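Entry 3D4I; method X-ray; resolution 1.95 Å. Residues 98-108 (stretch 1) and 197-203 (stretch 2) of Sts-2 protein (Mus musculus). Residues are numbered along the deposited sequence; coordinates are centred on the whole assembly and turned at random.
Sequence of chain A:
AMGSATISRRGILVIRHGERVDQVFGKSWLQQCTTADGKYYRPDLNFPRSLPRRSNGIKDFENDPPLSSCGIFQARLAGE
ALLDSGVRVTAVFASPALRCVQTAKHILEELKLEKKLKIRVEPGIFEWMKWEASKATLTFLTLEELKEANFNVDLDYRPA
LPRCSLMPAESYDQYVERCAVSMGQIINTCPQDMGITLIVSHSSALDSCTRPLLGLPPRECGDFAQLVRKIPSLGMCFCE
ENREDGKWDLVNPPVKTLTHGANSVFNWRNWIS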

# COMPACT_ATOMS: atom_id res chain seq x y z
N LEU A 98 18.89 5.08 0.75
CA LEU A 98 17.76 5.83 0.22
C LEU A 98 16.44 5.35 0.80
O LEU A 98 15.62 6.16 1.21
CB LEU A 98 17.71 5.70 -1.32
CG LEU A 98 16.59 6.44 -2.06
CD1 LEU A 98 16.60 7.94 -1.74
CD2 LEU A 98 16.73 6.18 -3.58
N ARG A 99 16.24 4.04 0.80
CA ARG A 99 15.00 3.42 1.30
C ARG A 99 14.67 3.84 2.73
O ARG A 99 13.50 4.04 3.05
CB ARG A 99 15.07 1.88 1.15
CG ARG A 99 16.18 1.20 1.96
CD ARG A 99 16.37 -0.19 1.42
NE ARG A 99 17.40 -0.98 2.08
CZ ARG A 99 18.69 -1.05 1.75
NH1 ARG A 99 19.20 -0.28 0.78
NH2 ARG A 99 19.48 -1.87 2.42
N CYS A 100 15.71 4.04 3.55
CA CYS A 100 15.54 4.48 4.93
C CYS A 100 15.25 5.96 5.04
O CYS A 100 14.31 6.35 5.73
CB CYS A 100 16.76 4.12 5.80
SG CYS A 100 17.10 2.37 5.86
N VAL A 101 16.03 6.80 4.36
CA VAL A 101 15.71 8.24 4.33
C VAL A 101 14.29 8.52 3.74
O VAL A 101 13.56 9.40 4.25
CB VAL A 101 16.82 9.11 3.62
CG1 VAL A 101 16.46 10.57 3.67
CG2 VAL A 101 18.18 8.94 4.29
N GLN A 102 13.88 7.75 2.72
CA GLN A 102 12.52 7.92 2.16
C GLN A 102 11.42 7.54 3.16
O GLN A 102 10.41 8.25 3.32
CB GLN A 102 12.36 7.13 0.86
CG GLN A 102 13.10 7.75 -0.34
CD GLN A 102 13.02 6.88 -1.58
OE1 GLN A 102 13.12 5.64 -1.51
NE2 GLN A 102 12.86 7.53 -2.73
N THR A 103 11.62 6.42 3.81
CA THR A 103 10.68 5.95 4.85
C THR A 103 10.56 7.05 5.92
O THR A 103 9.44 7.40 6.32
CB THR A 103 11.13 4.60 5.47
OG1 THR A 103 11.25 3.59 4.47
CG2 THR A 103 10.10 4.10 6.53
N ALA A 104 11.70 7.60 6.37
CA ALA A 104 11.69 8.67 7.36
C ALA A 104 10.88 9.88 6.89
O ALA A 104 10.05 10.39 7.63
CB ALA A 104 13.13 9.09 7.74
N LYS A 105 11.13 10.34 5.66
CA LYS A 105 10.41 11.49 5.10
C LYS A 105 8.90 11.24 5.07
O LYS A 105 8.12 12.09 5.49
CB LYS A 105 10.93 11.81 3.68
CG LYS A 105 10.16 12.94 2.92
CD LYS A 105 10.64 13.03 1.45
CE LYS A 105 10.12 14.25 0.69
NZ LYS A 105 10.53 14.13 -0.75
N HIS A 106 8.47 10.07 4.59
CA HIS A 106 7.03 9.79 4.45
C HIS A 106 6.32 9.72 5.82
O HIS A 106 5.22 10.25 5.99
CB HIS A 106 6.81 8.52 3.62
CG HIS A 106 7.16 8.69 2.17
ND1 HIS A 106 6.56 9.64 1.37
CD2 HIS A 106 8.05 8.03 1.38
CE1 HIS A 106 7.07 9.56 0.15
NE2 HIS A 106 7.98 8.60 0.13
N ILE A 107 6.96 9.10 6.79
CA ILE A 107 6.44 9.11 8.17
C ILE A 107 6.27 10.56 8.68
O ILE A 107 5.20 10.91 9.18
CB ILE A 107 7.35 8.29 9.12
CG1 ILE A 107 7.29 6.80 8.78
CG2 ILE A 107 6.97 8.52 10.59
CD1 ILE A 107 8.33 5.97 9.52
N LEU A 108 7.32 11.37 8.56
CA LEU A 108 7.27 12.77 9.00
C LEU A 108 6.20 13.61 8.30
O LEU A 108 5.59 14.47 8.93
CB LEU A 108 8.64 13.43 8.84
CG LEU A 108 9.71 13.14 9.90
CD1 LEU A 108 11.06 13.51 9.31
CD2 LEU A 108 9.45 13.93 11.19
N THR A 197 12.09 9.26 19.94
CA THR A 197 13.03 9.37 18.84
C THR A 197 12.83 8.21 17.87
O THR A 197 12.83 7.04 18.27
CB THR A 197 14.48 9.34 19.36
OG1 THR A 197 14.70 10.48 20.20
CG2 THR A 197 15.50 9.36 18.20
N LEU A 198 12.69 8.52 16.58
CA LEU A 198 12.59 7.45 15.57
C LEU A 198 13.96 7.07 15.04
O LEU A 198 14.79 7.93 14.79
CB LEU A 198 11.67 7.89 14.42
CG LEU A 198 10.29 8.52 14.75
CD1 LEU A 198 9.51 8.78 13.45
CD2 LEU A 198 9.45 7.64 15.65
N ILE A 199 14.20 5.76 14.91
CA ILE A 199 15.42 5.22 14.36
C ILE A 199 14.96 4.44 13.12
O ILE A 199 14.48 3.32 13.24
CB ILE A 199 16.16 4.26 15.36
CG1 ILE A 199 16.49 4.96 16.71
CG2 ILE A 199 17.41 3.63 14.72
CD1 ILE A 199 17.36 6.18 16.62
N VAL A 200 15.10 5.04 11.94
CA VAL A 200 14.55 4.45 10.73
C VAL A 200 15.68 3.77 9.99
O VAL A 200 16.60 4.43 9.49
CB VAL A 200 13.91 5.51 9.80
CG1 VAL A 200 13.29 4.81 8.56
CG2 VAL A 200 12.85 6.33 10.58
N SER A 201 15.63 2.44 9.95
CA SER A 201 16.83 1.67 9.60
C SER A 201 16.41 0.34 8.98
O SER A 201 15.37 0.27 8.30
CB SER A 201 17.69 1.49 10.87
OG SER A 201 18.92 0.84 10.59
N HIS A 202 17.22 -0.69 9.22
CA HIS A 202 17.17 -1.98 8.56
C HIS A 202 16.65 -3.02 9.53
O HIS A 202 16.58 -2.75 10.72
CB HIS A 202 18.60 -2.36 8.12
CG HIS A 202 19.23 -1.32 7.24
ND1 HIS A 202 19.06 -1.30 5.87
CD2 HIS A 202 19.95 -0.21 7.54
CE1 HIS A 202 19.70 -0.26 5.36
NE2 HIS A 202 20.23 0.43 6.36
N SER A 203 16.28 -4.19 9.03
CA SER A 203 15.76 -5.26 9.90
C SER A 203 16.77 -5.56 11.02
O SER A 203 16.39 -5.71 12.17
CB SER A 203 15.49 -6.52 9.09
OG SER A 203 14.35 -6.32 8.26
O HOH W 1 18.44 -3.68 4.51

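Residues 98-108 form a helix and 197-201 a strand, and the two run roughly antiparallel: their N-to-C directions differ by 142°, with the axes 7.5 Å apart at closest approach. The nearest CA atoms belong to Cys 100 and Ser 201, 5.6 Å apart. No direct hydrogen bond crosses between the stretches, which together bury 366 Å²; packing, a sulfur-ring contact and one water join them.

The apolar contacts follow the strand's alternation. Leu 198 and Val 200 direct their CA-to-CB bonds toward the helix, whereas that of Ser 201 points away. Val 200, the residue most covered by the other stretch, straddles a helical turn: its CG1 lies 3.4 Å from Cys 100 O and 3.8 Å from Thr 103 CB, while its CG2 reaches Ala 104 CB at 4.0 Å. The Cys 100 carbonyl is not left unpaired by this methyl, because it accepts the helical bond from Ala 104 N (N to O, 3.0 Å). One turn further along the helix, Ile 107 CG2 meets Leu 198 CD1 at 3.8 Å.

Beyond the strand, the chemistry becomes polar and aromatic. Cys 100 SG sits 3.9 Å from the centroid of the His 202 ring and 22° off its normal, so the polarizable sulfur rests over the face. Arg 99 NH2 instead approaches the ring near its plane, 3.4 Å from His 202 CE1, and that carbon lies over the guanidinium face. A water bridges the same pair, accepting from Arg 99 NH2 at 3.0 Å and hydrogen-bonding to His 202 ND1 at 2.8 Å.

Within the helix, Thr 103 OG1 donates to Arg 99 O at 2.7 Å. With chi1 at -58° (m), its hydroxyl turns back along the helix to a carbonyl that also accepts from Thr 103 N, the N to O distance being 3.1 Å.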